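Local coordinates for protein aminomethyltransferase (Bartonella henselae, PDB 3GIR) that belongs to the aminomethyltransferase (glycine cleavage T-protein) family, pairing a folate-binding-type domain with a C-terminal barrel domain, at residues H69-T72 / R73-G77; K93-E96 / F97-A101; L108-I111 / G112-R115; C229-A232 / L233-L237. All blocks are in the same frame, centred on the assembly; numbering follows the deposited sequence. Where two conformers were deposited one is given.

Interaction 1 (H69-T72 / R73-G77); sequences HLHT and RAHAG
The imidazole of His-71 and the CB of His-75 meet where helix 65-74 ends and the chain turns into strand 76-80, a helix-to-strand junction in the folate-binding domain. His-75 CB sits over one face of the His-71 ring, 3.7 Å from its centroid and 22° off the normal, a CH-pi contact. The two rings meet obliquely, centroids 5.1 Å apart. At the edge of the His-71 ring, in its plane, lies Ala-76 O, which takes a weak bond from His-71 NE2 at 2.9 Å; the stronger partner of NE2 is the carbonyl of Arg-242, next in sequence to Val-243 of the sodium site. CG of His-71 stands anti to its own N (chi1 -178°), which swings the ring past the helix end toward the first residues of the strand. The bonds of the last helical turn are weak: His-75 N to His-71 O and Ala-74 N to Leu-70 O are both bent, whereas Arg-73 N to His-69 O is straighter. Outside this shell, Gln-181 takes a bond from His-75 ND1 and Ser-253 holds His-69 ND1. The Arg-73 guanidinium forms salt bridges to Glu-218 and Glu-257, its plane turned 85° from the His-69 ring. Thr-72 OG1 bonds back to the carbonyl of Glu-68 and lies 3.9 Å from Gly-77 CA.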
# COMPACT_ATOMS: atom_id res chain seq x y z
N HIS A 69 14.12 -9.78 -1.20
CA HIS A 69 13.16 -9.69 -2.28
C HIS A 69 12.89 -11.04 -2.92
O HIS A 69 11.73 -11.52 -3.05
CB HIS A 69 13.63 -8.63 -3.29
CG HIS A 69 12.72 -8.45 -4.47
ND1 HIS A 69 12.06 -7.26 -4.72
CD2 HIS A 69 12.37 -9.30 -5.47
CE1 HIS A 69 11.33 -7.40 -5.82
NE2 HIS A 69 11.49 -8.64 -6.29
N LEU A 70 13.98 -11.67 -3.39
CA LEU A 70 13.86 -12.96 -4.05
C LEU A 70 13.28 -14.01 -3.12
O LEU A 70 12.46 -14.80 -3.57
CB LEU A 70 15.21 -13.38 -4.65
CG LEU A 70 15.75 -12.48 -5.78
CD1 LEU A 70 17.28 -12.84 -6.04
CD2 LEU A 70 14.92 -12.48 -7.05
N HIS A 71 13.65 -13.96 -1.85
CA HIS A 71 13.09 -14.88 -0.85
C HIS A 71 11.57 -14.83 -0.77
O HIS A 71 10.88 -15.87 -0.70
CB HIS A 71 13.75 -14.70 0.52
CG HIS A 71 13.22 -15.67 1.54
ND1 HIS A 71 13.78 -16.92 1.71
CD2 HIS A 71 12.16 -15.59 2.38
CE1 HIS A 71 13.09 -17.56 2.66
NE2 HIS A 71 12.09 -16.79 3.06
N THR A 72 11.01 -13.61 -0.83
CA THR A 72 9.59 -13.40 -0.73
C THR A 72 8.86 -14.02 -1.90
O THR A 72 7.80 -14.60 -1.75
CB THR A 72 9.23 -11.88 -0.56
OG1 THR A 72 9.93 -11.33 0.57
CG2 THR A 72 7.77 -11.61 -0.40
N ARG A 73 9.46 -13.90 -3.08
CA ARG A 73 8.81 -14.43 -4.28
C ARG A 73 8.93 -15.97 -4.39
O ARG A 73 8.14 -16.58 -5.13
CB ARG A 73 9.30 -13.75 -5.52
CG ARG A 73 8.92 -12.26 -5.63
CD ARG A 73 8.43 -11.86 -7.00
NE ARG A 73 8.31 -10.44 -7.19
CZ ARG A 73 7.30 -9.71 -6.73
NH1 ARG A 73 6.28 -10.27 -6.12
NH2 ARG A 73 7.33 -8.41 -6.87
N ALA A 74 9.91 -16.54 -3.71
CA ALA A 74 10.18 -18.01 -3.76
C ALA A 74 9.64 -18.80 -2.57
O ALA A 74 9.41 -20.03 -2.69
CB ALA A 74 11.68 -18.22 -3.94
N HIS A 75 9.42 -18.12 -1.43
CA HIS A 75 9.22 -18.76 -0.14
C HIS A 75 8.17 -17.98 0.67
O HIS A 75 7.06 -17.81 0.21
CB HIS A 75 10.56 -18.95 0.62
CG HIS A 75 11.52 -19.85 -0.08
ND1 HIS A 75 11.26 -21.21 -0.27
CD2 HIS A 75 12.69 -19.59 -0.70
CE1 HIS A 75 12.24 -21.72 -1.00
NE2 HIS A 75 13.12 -20.76 -1.28
N ALA A 76 8.55 -17.45 1.83
CA ALA A 76 7.63 -16.63 2.63
C ALA A 76 8.47 -15.57 3.36
O ALA A 76 9.46 -15.88 4.03
CB ALA A 76 6.88 -17.49 3.63
N GLY A 77 8.12 -14.31 3.16
CA GLY A 77 8.78 -13.21 3.82
C GLY A 77 7.88 -12.65 4.90
O GLY A 77 6.68 -12.56 4.75

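Interaction 2 (K93-E96 / F97-A101); sequences KAVE and FLSYA
Phe-97 and Glu-96, neighbours in sequence, bury the most surface here, and both are tied to the helix through their backbones. Phe-97 N bonds Lys-93 O at 3.0 Å, nearly along the C=O axis and with an N-H...O angle of 165°. Its CB rests against the same carbonyl oxygen and that of Ala-94, at 3.5 Å from Lys-93 O. CG lies opposite the backbone N about the CA-CB bond (chi1 163°), and the ring leads away from the first turn toward Val-89, Leu-156 and Arg-159. Glu-96 contributes its carbonyl, which receives Tyr-100 N at 3.2 Å, while its side chain bends at chi2 (83°), folding the carboxylate back along the preceding turn. These bonds are the i to i+4 pattern of helix 94-101, with Lys-93 at the N-cap position; the helix packs in the folate-binding domain on strands 85-90 and 139-144 and beside helix 149-159. Leu-98 adds a third point of contact: its CG lies 3.4 Å from Ala-94 O, the oxygen that also accepts Leu-98 N, and the branch beyond packs on Val-89 and Phe-140. One residue on, Val-95 O is gripped twice by Ser-99, whose N and OG approach from opposite faces of the carbonyl plane, OG at 2.9 Å. The hydroxyl can curl back because OG sits beside its own N, and this same OG also bonds the backbone N of Ala-106, connecting the helix to the loop that follows it.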
# COMPACT_ATOMS: atom_id res chain seq x y z
N LYS A 93 -24.65 3.79 12.98
CA LYS A 93 -24.60 4.47 11.71
C LYS A 93 -23.22 4.42 11.05
O LYS A 93 -22.88 5.29 10.25
CB LYS A 93 -25.10 5.90 11.87
CG LYS A 93 -26.56 5.91 12.45
CD LYS A 93 -27.55 5.28 11.45
CE LYS A 93 -29.04 5.33 11.98
NZ LYS A 93 -29.94 4.60 10.99
N ALA A 94 -22.45 3.39 11.39
CA ALA A 94 -21.13 3.20 10.72
C ALA A 94 -21.21 3.14 9.22
O ALA A 94 -20.36 3.73 8.51
CB ALA A 94 -20.43 1.94 11.29
N VAL A 95 -22.19 2.41 8.69
CA VAL A 95 -22.39 2.34 7.23
C VAL A 95 -22.58 3.69 6.55
O VAL A 95 -21.96 3.99 5.52
CB VAL A 95 -23.58 1.39 6.87
CG1 VAL A 95 -24.01 1.49 5.37
CG2 VAL A 95 -23.23 -0.06 7.26
N GLU A 96 -23.46 4.53 7.09
CA GLU A 96 -23.71 5.81 6.55
C GLU A 96 -22.48 6.76 6.70
O GLU A 96 -22.13 7.50 5.82
CB GLU A 96 -24.92 6.40 7.29
CG GLU A 96 -26.18 5.62 7.01
CD GLU A 96 -26.45 4.35 7.84
OE1 GLU A 96 -25.67 3.93 8.76
OE2 GLU A 96 -27.51 3.70 7.53
N PHE A 97 -21.81 6.68 7.83
CA PHE A 97 -20.63 7.47 8.02
C PHE A 97 -19.56 7.13 6.94
O PHE A 97 -18.96 8.02 6.30
CB PHE A 97 -20.08 7.25 9.40
CG PHE A 97 -18.65 7.70 9.52
CD1 PHE A 97 -18.24 9.01 9.21
CD2 PHE A 97 -17.68 6.78 9.92
CE1 PHE A 97 -16.92 9.35 9.30
CE2 PHE A 97 -16.35 7.13 9.92
CZ PHE A 97 -15.97 8.39 9.65
N LEU A 98 -19.33 5.83 6.74
CA LEU A 98 -18.29 5.37 5.81
C LEU A 98 -18.59 5.76 4.39
O LEU A 98 -17.69 6.14 3.65
CB LEU A 98 -17.97 3.87 5.99
CG LEU A 98 -17.18 3.62 7.28
CD1 LEU A 98 -17.28 2.10 7.54
CD2 LEU A 98 -15.71 4.10 7.17
N SER A 99 -19.88 5.72 4.02
CA SER A 99 -20.25 6.11 2.65
C SER A 99 -20.20 7.61 2.40
O SER A 99 -20.19 8.04 1.28
CB SER A 99 -21.66 5.56 2.34
OG SER A 99 -21.75 4.21 2.61
N TYR A 100 -20.13 8.40 3.46
CA TYR A 100 -19.83 9.82 3.35
C TYR A 100 -18.34 10.12 3.38
O TYR A 100 -17.79 10.88 2.57
CB TYR A 100 -20.53 10.54 4.47
CG TYR A 100 -20.13 11.98 4.60
CD1 TYR A 100 -20.45 12.91 3.61
CD2 TYR A 100 -19.43 12.44 5.69
CE1 TYR A 100 -20.06 14.22 3.71
CE2 TYR A 100 -19.07 13.77 5.82
CZ TYR A 100 -19.42 14.67 4.81
OH TYR A 100 -19.03 15.98 4.87
N ALA A 101 -17.64 9.46 4.31
CA ALA A 101 -16.22 9.75 4.48
C ALA A 101 -15.38 9.32 3.32
O ALA A 101 -14.39 9.97 2.98
CB ALA A 101 -15.63 9.14 5.82

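Interaction 3 (L108-I111 / G112-R115)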
# COMPACT_ATOMS: atom_id res chain seq x y z
N LEU A 108 -23.20 -2.14 0.81
CA LEU A 108 -23.04 -3.29 -0.12
C LEU A 108 -21.84 -4.17 0.21
O LEU A 108 -21.78 -5.30 -0.20
CB LEU A 108 -22.90 -2.82 -1.58
CG LEU A 108 -24.04 -2.02 -2.22
CD1 LEU A 108 -23.76 -1.83 -3.73
CD2 LEU A 108 -25.46 -2.63 -1.95
N LEU A 109 -20.85 -3.66 0.93
CA LEU A 109 -19.69 -4.47 1.29
C LEU A 109 -20.15 -5.66 2.14
O LEU A 109 -20.83 -5.47 3.15
CB LEU A 109 -18.70 -3.59 2.07
CG LEU A 109 -17.26 -4.02 2.13
CD1 LEU A 109 -16.71 -4.34 0.72
CD2 LEU A 109 -16.39 -2.99 2.88
N LYS A 110 -19.80 -6.88 1.76
CA LYS A 110 -20.21 -8.01 2.53
C LYS A 110 -19.34 -8.11 3.77
O LYS A 110 -18.18 -7.69 3.79
CB LYS A 110 -20.19 -9.30 1.69
CG LYS A 110 -21.14 -9.25 0.45
CD LYS A 110 -20.97 -10.45 -0.46
CE LYS A 110 -21.61 -10.22 -1.86
NZ LYS A 110 -20.93 -11.02 -2.94
N ILE A 111 -19.90 -8.65 4.84
CA ILE A 111 -19.09 -8.98 6.02
C ILE A 111 -17.94 -9.90 5.60
O ILE A 111 -18.12 -10.91 4.88
CB ILE A 111 -19.95 -9.70 7.11
CG1 ILE A 111 -20.94 -8.72 7.75
CG2 ILE A 111 -19.08 -10.22 8.17
CD1 ILE A 111 -21.96 -9.41 8.75
N GLY A 112 -16.74 -9.58 6.06
CA GLY A 112 -15.51 -10.24 5.65
C GLY A 112 -14.78 -9.70 4.43
O GLY A 112 -13.69 -10.21 4.11
N GLN A 113 -15.41 -8.79 3.68
CA GLN A 113 -14.86 -8.28 2.45
C GLN A 113 -14.05 -7.03 2.72
O GLN A 113 -14.48 -6.16 3.49
CB GLN A 113 -15.97 -7.90 1.47
CG GLN A 113 -16.63 -9.07 0.78
CD GLN A 113 -17.50 -8.66 -0.44
OE1 GLN A 113 -18.13 -7.55 -0.51
NE2 GLN A 113 -17.53 -9.56 -1.42
N SER A 114 -12.93 -6.94 2.03
CA SER A 114 -12.02 -5.78 2.04
C SER A 114 -12.08 -5.05 0.70
O SER A 114 -12.23 -5.68 -0.36
CB SER A 114 -10.57 -6.20 2.25
OG SER A 114 -10.39 -6.88 3.46
N ARG A 115 -11.92 -3.74 0.73
CA ARG A 115 -11.84 -2.93 -0.51
C ARG A 115 -10.77 -1.89 -0.36
O ARG A 115 -10.68 -1.24 0.69
CB ARG A 115 -13.17 -2.21 -0.82
CG ARG A 115 -14.18 -3.09 -1.57
CD ARG A 115 -15.34 -2.23 -1.98
NE ARG A 115 -14.97 -1.57 -3.21
CZ ARG A 115 -15.42 -1.93 -4.41
NH1 ARG A 115 -14.98 -1.29 -5.48
NH2 ARG A 115 -16.33 -2.91 -4.56
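A type II beta turn from Lys-110 to Gln-113 delivers the chain into strand 114-120 of the antiparallel sheet in the folate-binding domain. Gln-113 N bonds Lys-110 O at 3.0 Å and closes the turn, the donor lying above the carbonyl plane. Gly-112 occupies the third position with phi 89°, where a CB would be jammed against the carbonyl oxygen of Ile-111. The Gln-113 side chain then reaches back over the turn: CG is set beside the backbone N and the chain runs out extended, bringing OE1 to Lys-110 N at 2.9 Å in a nearly straight bond of 170°. The donor stands 44° out of the amide plane. Lys-110 is thus held at both backbone polar atoms by the same glutamine. The aliphatic stem of Lys-110 leans across the amide, its CD 3.7 Å from Gln-113 NE2. Gln-113 was modelled in two conformers, so this grip belongs to the one described. On the inner side, buried Leu-109 packs on Leu-132 of strand 126-136, while its carbonyl accepts a bond from Arg-134. Backbone bonds of Gly-112 and Gln-113 with Arg-134 continue the sheet pairing into the turn. Leu-109 CD1 lies across the hydrocarbon part of Arg-115, 3.6 Å from its CG and 3.7 Å from Gln-113 CB.

Interaction 4 (C229-A232 / L233-L237)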
# COMPACT_ATOMS: atom_id res chain seq x y z
N CYS A 229 1.00 -9.94 22.63
CA CYS A 229 0.98 -11.27 22.02
C CYS A 229 1.94 -11.42 20.85
O CYS A 229 2.22 -12.51 20.38
CB CYS A 229 -0.38 -11.58 21.41
SG CYS A 229 -1.77 -11.70 22.66
N ALA A 230 2.52 -10.29 20.44
CA ALA A 230 3.16 -10.24 19.15
C ALA A 230 4.51 -10.85 19.10
O ALA A 230 4.85 -11.43 18.09
CB ALA A 230 3.25 -8.77 18.67
N ARG A 231 5.37 -10.64 20.11
CA ARG A 231 6.72 -11.16 20.03
C ARG A 231 6.72 -12.66 19.88
O ARG A 231 7.41 -13.25 19.05
CB ARG A 231 7.51 -10.71 21.24
CG ARG A 231 8.93 -11.10 21.25
CD ARG A 231 9.60 -10.84 22.60
NE ARG A 231 10.90 -11.49 22.58
CZ ARG A 231 12.08 -10.90 22.40
NH1 ARG A 231 12.22 -9.56 22.27
NH2 ARG A 231 13.15 -11.70 22.39
N ALA A 232 5.89 -13.32 20.68
CA ALA A 232 5.78 -14.75 20.57
C ALA A 232 5.31 -15.24 19.18
O ALA A 232 5.85 -16.21 18.61
CB ALA A 232 4.90 -15.31 21.76
N LEU A 233 4.32 -14.60 18.58
CA LEU A 233 3.88 -14.96 17.28
C LEU A 233 5.00 -14.78 16.24
O LEU A 233 5.21 -15.61 15.38
CB LEU A 233 2.65 -14.15 16.88
CG LEU A 233 2.15 -14.38 15.45
CD1 LEU A 233 1.81 -15.88 15.18
CD2 LEU A 233 1.01 -13.44 15.02
N ALA A 234 5.64 -13.63 16.28
CA ALA A 234 6.71 -13.40 15.32
C ALA A 234 7.82 -14.40 15.42
O ALA A 234 8.26 -14.91 14.37
CB ALA A 234 7.27 -11.98 15.46
N GLU A 235 8.22 -14.78 16.63
CA GLU A 235 9.23 -15.79 16.81
C GLU A 235 8.75 -17.13 16.31
O GLU A 235 9.52 -17.88 15.71
CB GLU A 235 9.68 -15.88 18.26
CG GLU A 235 10.39 -14.68 18.81
CD GLU A 235 10.56 -14.75 20.37
OE1 GLU A 235 9.65 -15.30 21.07
OE2 GLU A 235 11.58 -14.23 20.89
N LYS A 236 7.50 -17.48 16.57
CA LYS A 236 6.92 -18.73 16.02
C LYS A 236 6.93 -18.80 14.51
O LYS A 236 7.29 -19.82 13.90
CB LYS A 236 5.52 -18.93 16.60
CG LYS A 236 4.75 -20.13 16.08
CD LYS A 236 3.40 -20.18 16.80
CE LYS A 236 2.67 -21.50 16.61
NZ LYS A 236 1.31 -21.37 17.19
N LEU A 237 6.55 -17.70 13.83
CA LEU A 237 6.59 -17.71 12.37
C LEU A 237 8.02 -17.74 11.82
O LEU A 237 8.33 -18.46 10.88
CB LEU A 237 5.88 -16.48 11.83
CG LEU A 237 4.43 -16.42 12.11
CD1 LEU A 237 3.88 -15.03 11.70
CD2 LEU A 237 3.65 -17.47 11.39
O HOH W 1 9.07 -14.04 23.24
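Glu-235 CB lies over the carbonyl oxygen of Arg-231, one turn back, at 3.6 Å. CG comes closer to that oxygen, 3.3 Å, because it is set beside the backbone N (chi1 -66°) and so points back along the helix. From there the chain extends, and CD faces the Arg-231 side chain, which passes at a slant from the preceding turn. OE2 takes two long, weak and strongly bent bonds, from Arg-231 NE and NH2, each 3.3 Å; they make up a salt bridge. Guanidinium and carboxylate planes stand 83° apart, so this is no flat two-pronged pairing. OE1 turns instead to a water that donates to it at 2.6 Å and sits at the guanidinium edge, in plane, accepting weakly from Arg-231 NE. The pair is an i to i+4 salt bridge on the exposed side of helix 227-238, in the folate-binding domain. Helix 39-44 borders this side: Leu-41 touches Arg-231, Ala-234 and Glu-235, and Glu-40 forms a long, weak ion pair with Arg-231 NH1. Leu-233 turns inward to Ile-223 and Leu-225 of strand 220-225. The backbone bonds beneath are sound from Ala-230 on, with Glu-235 N bonding Arg-231 O and Ala-234 N bonding Ala-230 O at 3.0 Å, while Leu-233 N to Cys-229 O is weak. Lys-236 leads off another way, and its NZ bonds the carbonyl of Ala-189.

How the interactions relate
From the N terminus the four contacts follow in series; each is local, closing no long loop, and none nests in or crosses another. Interaction 1 links helix 65-74 to strand 76-80 of the six-stranded mixed sheet. Interaction 2 lies on helix 94-101, on the opposite side of the chain's centre from interaction 1, the centres of the two about 38 Å apart. Interaction 3 follows where the chain enters strand 114-120, its nearest atoms about 6 Å from those of interaction 2. Interaction 4 returns to the neighbourhood of interaction 1, about 7 Å at nearest atoms, on helix 227-238 beside strand 220-225 of the mixed sheet. All four belong to the folate-binding domain.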